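Local structure of 3-dehydroshikimate dehydratase (Bacillus anthracis, 3DX5) at residues N170-F173 with L174-W177; I202-A205 with D206-H209; P153-L156 with E157-E161. The protein catalyses the manganese-dependent dehydration of 3-dehydroshikimate to 3,4-dihydroxybenzoate, which supplies the catechol building block of the siderophore petrobactin. All coordinates share one frame; numbering follows the deposited sequence.

Overall arrangement
Along the chain the three contacts come in the order 3, 1, 2, in series, with none nesting in or crossing another. Each closes only a turn of adjacent residues. Interaction 3 is a piece of helix 152-162, which links barrel strands 138-142 and 167-172. The chain then runs through strand 167-172 into interaction 1, where the strand turns into helix 173-178 beside manganese and ligand. Interaction 2 follows strand 194-202, in the loop beyond it. Interactions 1 and 2 touch: L174 packs on I202 and L208, and W177 on A205 and L208. Interaction 3 stays apart, its nearest atoms about 6 Å from interaction 1 and about 16 Å from interaction 2.

Interaction 1 (N170-F173 with L174-W177). With MN (manganese (II) ion), chain B; DHB (3,4-dihydroxybenzoic acid), chain D.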
loop_
_atom_site.group_PDB
_atom_site.type_symbol
_atom_site.label_atom_id
_atom_site.label_comp_id
_atom_site.label_asym_id
_atom_site.label_seq_id
_atom_site.Cartn_x
_atom_site.Cartn_y
_atom_site.Cartn_z
ATOM N N ASN A 170 -20.658 -8.990 -1.202
ATOM C CA ASN A 170 -20.342 -7.637 -1.616
ATOM C C ASN A 170 -20.262 -7.654 -3.144
ATOM O O ASN A 170 -19.300 -8.219 -3.721
ATOM C CB ASN A 170 -18.988 -7.158 -1.051
ATOM C CG ASN A 170 -18.692 -5.714 -1.455
ATOM O OD1 ASN A 170 -19.613 -4.933 -1.663
ATOM N ND2 ASN A 170 -17.436 -5.390 -1.643
ATOM N N LEU A 171 -21.255 -7.043 -3.806
ATOM C CA LEU A 171 -21.366 -7.157 -5.275
ATOM C C LEU A 171 -20.523 -6.056 -5.939
ATOM O O LEU A 171 -20.851 -4.870 -5.851
ATOM C CB LEU A 171 -22.829 -7.074 -5.720
ATOM C CG LEU A 171 -23.085 -7.269 -7.220
ATOM C CD1 LEU A 171 -22.352 -8.450 -7.779
ATOM C CD2 LEU A 171 -24.570 -7.462 -7.432
ATOM N N ASP A 172 -19.435 -6.455 -6.599
ATOM C CA ASP A 172 -18.525 -5.493 -7.254
ATOM C C ASP A 172 -18.851 -5.602 -8.752
ATOM O O ASP A 172 -18.441 -6.546 -9.432
ATOM C CB ASP A 172 -17.079 -5.868 -6.901
ATOM C CG ASP A 172 -16.044 -4.871 -7.425
ATOM O OD1 ASP A 172 -16.176 -4.355 -8.554
ATOM O OD2 ASP A 172 -15.060 -4.639 -6.699
ATOM N N PHE A 173 -19.657 -4.658 -9.244
ATOM C CA PHE A 173 -20.196 -4.716 -10.596
ATOM C C PHE A 173 -19.163 -4.738 -11.719
ATOM O O PHE A 173 -19.355 -5.455 -12.706
ATOM C CB PHE A 173 -21.188 -3.563 -10.820
ATOM C CG PHE A 173 -22.491 -3.762 -10.111
ATOM C CD1 PHE A 173 -23.433 -4.671 -10.604
ATOM C CD2 PHE A 173 -22.756 -3.078 -8.923
ATOM C CE1 PHE A 173 -24.655 -4.854 -9.944
ATOM C CE2 PHE A 173 -23.965 -3.251 -8.269
ATOM C CZ PHE A 173 -24.917 -4.131 -8.768
ATOM N N LEU A 174 -18.105 -3.957 -11.591
ATOM C CA LEU A 174 -17.002 -4.033 -12.543
ATOM C C LEU A 174 -16.511 -5.485 -12.729
ATOM O O LEU A 174 -16.385 -5.970 -13.853
ATOM C CB LEU A 174 -15.824 -3.132 -12.081
ATOM C CG LEU A 174 -14.601 -2.974 -13.023
ATOM C CD1 LEU A 174 -13.715 -4.250 -12.971
ATOM C CD2 LEU A 174 -15.051 -2.634 -14.430
ATOM N N HIS A 175 -16.215 -6.173 -11.628
ATOM C CA HIS A 175 -15.705 -7.518 -11.730
ATOM C C HIS A 175 -16.719 -8.499 -12.249
ATOM O O HIS A 175 -16.360 -9.465 -12.911
ATOM C CB HIS A 175 -15.085 -7.982 -10.408
ATOM C CG HIS A 175 -13.855 -7.201 -10.062
ATOM N ND1 HIS A 175 -12.808 -7.052 -10.952
ATOM C CD2 HIS A 175 -13.533 -6.468 -8.970
ATOM C CE1 HIS A 175 -11.873 -6.293 -10.401
ATOM N NE2 HIS A 175 -12.286 -5.927 -9.199
ATOM N N ILE A 176 -17.979 -8.251 -11.946
ATOM C CA ILE A 176 -19.053 -9.074 -12.451
ATOM C C ILE A 176 -19.116 -8.930 -13.982
ATOM O O ILE A 176 -19.149 -9.928 -14.702
ATOM C CB ILE A 176 -20.384 -8.676 -11.719
ATOM C CG1 ILE A 176 -20.599 -9.630 -10.558
ATOM C CG2 ILE A 176 -21.579 -8.651 -12.653
ATOM C CD1 ILE A 176 -20.741 -11.114 -10.967
ATOM N N TRP A 177 -19.071 -7.692 -14.462
ATOM C CA TRP A 177 -19.053 -7.394 -15.892
ATOM C C TRP A 177 -17.839 -8.050 -16.600
ATOM O O TRP A 177 -17.964 -8.645 -17.671
ATOM C CB TRP A 177 -19.033 -5.883 -16.077
ATOM C CG TRP A 177 -18.961 -5.506 -17.508
ATOM C CD1 TRP A 177 -20.014 -5.389 -18.378
ATOM C CD2 TRP A 177 -17.784 -5.201 -18.252
ATOM N NE1 TRP A 177 -19.556 -5.033 -19.624
ATOM C CE2 TRP A 177 -18.194 -4.905 -19.577
ATOM C CE3 TRP A 177 -16.422 -5.129 -17.932
ATOM C CZ2 TRP A 177 -17.287 -4.551 -20.578
ATOM C CZ3 TRP A 177 -15.518 -4.783 -18.937
ATOM C CH2 TRP A 177 -15.957 -4.503 -20.237
HETATM MN MN MN B . -13.923 -4.177 -4.949
HETATM C C1 DHB D . -9.255 -4.803 -3.750
HETATM C C2 DHB D . -10.573 -4.700 -4.184
HETATM C C3 DHB D . -10.869 -4.672 -5.550
HETATM O O3 DHB D . -12.141 -4.578 -6.054
HETATM C C4 DHB D . -9.764 -4.785 -6.506
HETATM O O4 DHB D . -10.091 -4.763 -7.817
HETATM C C5 DHB D . -8.452 -4.917 -6.060
HETATM C C6 DHB D . -8.213 -4.920 -4.674
HETATM C C DHB D . -8.969 -4.807 -2.258
HETATM O O1 DHB D . -7.837 -4.938 -1.783
HETATM O O2 DHB D . -9.974 -4.641 -1.401
HETATM O O HOH W 1 -17.508 -2.182 -9.320
#
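At the C-terminal end of strand 167-172 the backbone turns straight into a helix, with I176 N bonded to D172 O (3.1 Å) and W177 N to F173 O (2.9 Å). D172 holds the N-cap position, but its carboxylate reaches the first turn through water: OD1 takes a hydrogen from a water that accepts the N-H of L174. K200 salt-bridges the same OD1. CG anti to the backbone N (chi1 -175°) carries the carboxylate toward the metal, and OD2 binds the manganese at 2.1 Å, alongside E142, H198 and E253. H175 sits one turn on, its ring plane turned 48° from the carboxylate and its CD2 edge 3.3 Å from D172 OD2. From that edge NE2 meets DHB O4 at 2.8 Å and, weakly, O3, the oxygen that also binds the metal. The other ring nitrogen, ND1, is hydrogen-bonded to E178. Away from the metal, L171 CD1 is packed tightly against I176 CG1 (3.5 Å), the two side chains crossing at about a right angle. The chemistry implies a division of labour: D172 carries metal on one oxygen and lysine and water on the other, which should hold its rotation, while H175 grips the catechol edge of the product.

Interaction 2 (I202-A205 with D206-H209)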
loop_
_atom_site.group_PDB
_atom_site.type_symbol
_atom_site.label_atom_id
_atom_site.label_comp_id
_atom_site.label_asym_id
_atom_site.label_seq_id
_atom_site.Cartn_x
_atom_site.Cartn_y
_atom_site.Cartn_z
ATOM N N ILE A 202 -14.077 1.272 -15.824
ATOM C CA ILE A 202 -12.817 1.245 -16.557
ATOM C C ILE A 202 -13.135 1.780 -17.948
ATOM O O ILE A 202 -14.285 1.616 -18.418
ATOM C CB ILE A 202 -12.238 -0.200 -16.595
ATOM C CG1 ILE A 202 -10.793 -0.204 -17.045
ATOM C CG2 ILE A 202 -13.056 -1.138 -17.528
ATOM C CD1 ILE A 202 -9.820 0.218 -15.954
ATOM N N SER A 203 -12.172 2.405 -18.629
ATOM C CA SER A 203 -12.511 2.963 -19.970
ATOM C C SER A 203 -12.686 1.874 -21.028
ATOM O O SER A 203 -13.420 2.059 -21.995
ATOM C CB SER A 203 -11.474 3.987 -20.452
ATOM O OG SER A 203 -10.208 3.345 -20.557
ATOM N N SER A 204 -12.055 0.723 -20.837
ATOM C CA SER A 204 -12.067 -0.339 -21.857
ATOM C C SER A 204 -11.609 -1.619 -21.187
ATOM O O SER A 204 -10.781 -1.562 -20.254
ATOM C CB SER A 204 -11.107 0.049 -23.006
ATOM O OG SER A 204 -10.550 -1.072 -23.668
ATOM N N ALA A 205 -12.099 -2.762 -21.679
ATOM C CA ALA A 205 -11.616 -4.098 -21.246
ATOM C C ALA A 205 -10.098 -4.269 -21.368
ATOM O O ALA A 205 -9.508 -5.023 -20.611
ATOM C CB ALA A 205 -12.361 -5.258 -22.005
ATOM N N ASP A 206 -9.471 -3.564 -22.309
ATOM C CA ASP A 206 -8.013 -3.592 -22.483
ATOM C C ASP A 206 -7.246 -3.251 -21.191
ATOM O O ASP A 206 -6.129 -3.664 -21.033
ATOM C CB ASP A 206 -7.593 -2.594 -23.562
ATOM C CG ASP A 206 -8.099 -2.974 -24.966
ATOM O OD1 ASP A 206 -8.827 -3.986 -25.151
ATOM O OD2 ASP A 206 -7.750 -2.235 -25.902
ATOM N N TYR A 207 -7.862 -2.498 -20.287
ATOM C CA TYR A 207 -7.191 -2.011 -19.107
ATOM C C TYR A 207 -7.588 -2.740 -17.828
ATOM O O TYR A 207 -7.209 -2.292 -16.734
ATOM C CB TYR A 207 -7.403 -0.492 -18.951
ATOM C CG TYR A 207 -6.837 0.279 -20.118
ATOM C CD1 TYR A 207 -5.459 0.320 -20.342
ATOM C CD2 TYR A 207 -7.676 0.928 -21.027
ATOM C CE1 TYR A 207 -4.919 0.999 -21.459
ATOM C CE2 TYR A 207 -7.144 1.614 -22.141
ATOM C CZ TYR A 207 -5.767 1.636 -22.341
ATOM O OH TYR A 207 -5.233 2.320 -23.411
ATOM N N LEU A 208 -8.341 -3.839 -17.943
ATOM C CA LEU A 208 -8.822 -4.532 -16.728
ATOM C C LEU A 208 -7.739 -5.010 -15.769
ATOM O O LEU A 208 -7.995 -5.104 -14.581
ATOM C CB LEU A 208 -9.781 -5.690 -17.064
ATOM C CG LEU A 208 -11.199 -5.240 -17.430
ATOM C CD1 LEU A 208 -11.911 -6.389 -18.157
ATOM C CD2 LEU A 208 -12.001 -4.795 -16.222
ATOM N N HIS A 209 -6.542 -5.297 -16.287
ATOM C CA HIS A 209 -5.429 -5.781 -15.485
ATOM C C HIS A 209 -4.961 -4.705 -14.468
ATOM O O HIS A 209 -4.247 -5.036 -13.535
ATOM C CB HIS A 209 -4.250 -6.169 -16.407
ATOM C CG HIS A 209 -3.864 -5.065 -17.347
ATOM N ND1 HIS A 209 -2.921 -4.110 -17.031
ATOM C CD2 HIS A 209 -4.361 -4.707 -18.560
ATOM C CE1 HIS A 209 -2.819 -3.235 -18.022
ATOM N NE2 HIS A 209 -3.685 -3.574 -18.959
#
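I202 and Y207 cross at about a right angle, and the isoleucine meets the base of the tyrosine: CG1 lies 3.9 Å from Y207 CB, while CD1 reaches the backbone oxygen of the same residue. CG1 gets there because it stands anti to the backbone N (chi1 -166°), and the other branch, CG2, is left to meet L208 CD2 at 4.0 Å in a more slanting approach. The second methyl of that leucine, CD1, rests against A205 CB, also at 4.0 Å. L208 therefore spreads its two branches over both ends of the 202-205 segment. The Y207 ring passes S203 obliquely, with CD2 3.5 Å from S203 OG. S204 folds its hydroxyl back over the turn, where OG accepts the N-H of D206 (OG to N 3.0 Å) and also lies close to D206 CB. Two backbone bonds, Y207 N to S204 O (3.1 Å) and L208 N to A205 O (3.1 Å), set the three-residue spacing. Outside the turn, L208 packs on L174, W177 and E178 of helix 173-178, and Y207 on T224. The arrangement is an ST turn leading into a short 3-10 helix, in the loop that follows strand 194-202 on the ligand-binding side of a TIM barrel, with the L208 side chain about 9 Å from the bound DHB.

Interaction 3 (P153-L156 with E157-E161); sequences PSTL and ELLGE
The flat groups that meet between P153-L156 and E157-E161 are the peptide planes of one alpha-helix, joined end to end by hydrogen bonds and not stacked face to face. This helix is the connecting limb of a beta-alpha-beta unit of the TIM barrel, between strands 138-142 and 167-172. The carbonyl oxygens of P153, S154, T155 and L156 each receive the N-H of the residue four positions on, in turn E157, L158, L159 and G160. The bond of L158 N to S154 O, at 2.8 Å, is the shortest of the four, and the others repeat its pattern. Among the side chains, L159 leans back over the preceding turn: its CG lies beside the backbone N (chi1 -69°), which brings it to 3.4 Å from T155 O. Beyond the helix, L158 packs on R118 and V122 of helix 115-134. L159 packs instead on L167 and I169 of the neighbouring strand, and with L156 it also touches W193 and L190. S154 and E161 find polar partners outside the segments, S154 OG bonding to L148 O and R118, and E161 OE1 forming a salt bridge with the same arginine. T155 OG1 bonds back to T151 O, while its methyl goes the apolar way, CG2 meeting L159 CD1 at 4.2 Å.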
loop_
_atom_site.group_PDB
_atom_site.type_symbol
_atom_site.label_atom_id
_atom_site.label_comp_id
_atom_site.label_asym_id
_atom_site.label_seq_id
_atom_site.Cartn_x
_atom_site.Cartn_y
_atom_site.Cartn_z
ATOM N N PRO A 153 -22.232 -18.109 -11.983
ATOM C CA PRO A 153 -22.622 -19.478 -11.540
ATOM C C PRO A 153 -21.742 -20.054 -10.380
ATOM O O PRO A 153 -22.272 -20.717 -9.473
ATOM C CB PRO A 153 -22.513 -20.334 -12.818
ATOM C CG PRO A 153 -22.400 -19.317 -13.985
ATOM C CD PRO A 153 -21.833 -18.061 -13.402
ATOM N N SER A 154 -20.439 -19.769 -10.367
ATOM C CA SER A 154 -19.608 -20.288 -9.286
ATOM C C SER A 154 -19.981 -19.632 -7.955
ATOM O O SER A 154 -20.015 -20.288 -6.902
ATOM C CB SER A 154 -18.123 -20.113 -9.578
ATOM O OG SER A 154 -17.365 -20.595 -8.470
ATOM N N THR A 155 -20.292 -18.345 -8.002
ATOM C CA THR A 155 -20.696 -17.633 -6.788
ATOM C C THR A 155 -21.998 -18.207 -6.247
ATOM O O THR A 155 -22.110 -18.486 -5.063
ATOM C CB THR A 155 -20.855 -16.130 -7.073
ATOM O OG1 THR A 155 -19.588 -15.633 -7.515
ATOM C CG2 THR A 155 -21.334 -15.335 -5.811
ATOM N N LEU A 156 -22.985 -18.382 -7.122
ATOM C CA LEU A 156 -24.252 -18.962 -6.696
ATOM C C LEU A 156 -24.047 -20.367 -6.120
ATOM O O LEU A 156 -24.612 -20.714 -5.087
ATOM C CB LEU A 156 -25.235 -19.025 -7.864
ATOM C CG LEU A 156 -25.757 -17.646 -8.285
ATOM C CD1 LEU A 156 -26.449 -17.732 -9.646
ATOM C CD2 LEU A 156 -26.683 -17.102 -7.203
ATOM N N GLU A 157 -23.236 -21.164 -6.805
ATOM C CA GLU A 157 -22.903 -22.489 -6.337
ATOM C C GLU A 157 -22.243 -22.461 -4.929
ATOM O O GLU A 157 -22.631 -23.203 -4.045
ATOM C CB GLU A 157 -21.967 -23.106 -7.357
ATOM C CG GLU A 157 -21.575 -24.473 -7.041
ATOM C CD GLU A 157 -22.517 -25.445 -7.697
ATOM O OE1 GLU A 157 -22.098 -26.075 -8.710
ATOM O OE2 GLU A 157 -23.684 -25.550 -7.224
ATOM N N LEU A 158 -21.240 -21.598 -4.749
ATOM C CA LEU A 158 -20.553 -21.444 -3.455
ATOM C C LEU A 158 -21.532 -21.149 -2.310
ATOM O O LEU A 158 -21.423 -21.719 -1.222
ATOM C CB LEU A 158 -19.525 -20.314 -3.536
ATOM C CG LEU A 158 -18.505 -20.316 -2.391
ATOM C CD1 LEU A 158 -17.672 -21.622 -2.359
ATOM C CD2 LEU A 158 -17.579 -19.131 -2.569
ATOM N N LEU A 159 -22.472 -20.237 -2.567
ATOM C CA LEU A 159 -23.461 -19.829 -1.559
ATOM C C LEU A 159 -24.340 -21.016 -1.156
ATOM O O LEU A 159 -24.655 -21.215 0.036
ATOM C CB LEU A 159 -24.328 -18.685 -2.089
ATOM C CG LEU A 159 -23.598 -17.343 -2.255
ATOM C CD1 LEU A 159 -24.438 -16.419 -3.146
ATOM C CD2 LEU A 159 -23.279 -16.660 -0.874
ATOM N N GLY A 160 -24.698 -21.821 -2.149
ATOM C CA GLY A 160 -25.466 -23.041 -1.890
ATOM C C GLY A 160 -24.610 -24.099 -1.212
ATOM O O GLY A 160 -25.116 -24.855 -0.406
ATOM N N GLU A 161 -23.305 -24.147 -1.490
ATOM C CA GLU A 161 -22.459 -25.183 -0.867
ATOM C C GLU A 161 -22.184 -24.880 0.615
ATOM O O GLU A 161 -22.161 -25.795 1.468
ATOM C CB GLU A 161 -21.139 -25.343 -1.639
ATOM C CG GLU A 161 -21.286 -25.924 -3.070
ATOM C CD GLU A 161 -20.054 -25.670 -3.988
ATOM O OE1 GLU A 161 -19.371 -24.627 -3.901
ATOM O OE2 GLU A 161 -19.763 -26.535 -4.840
#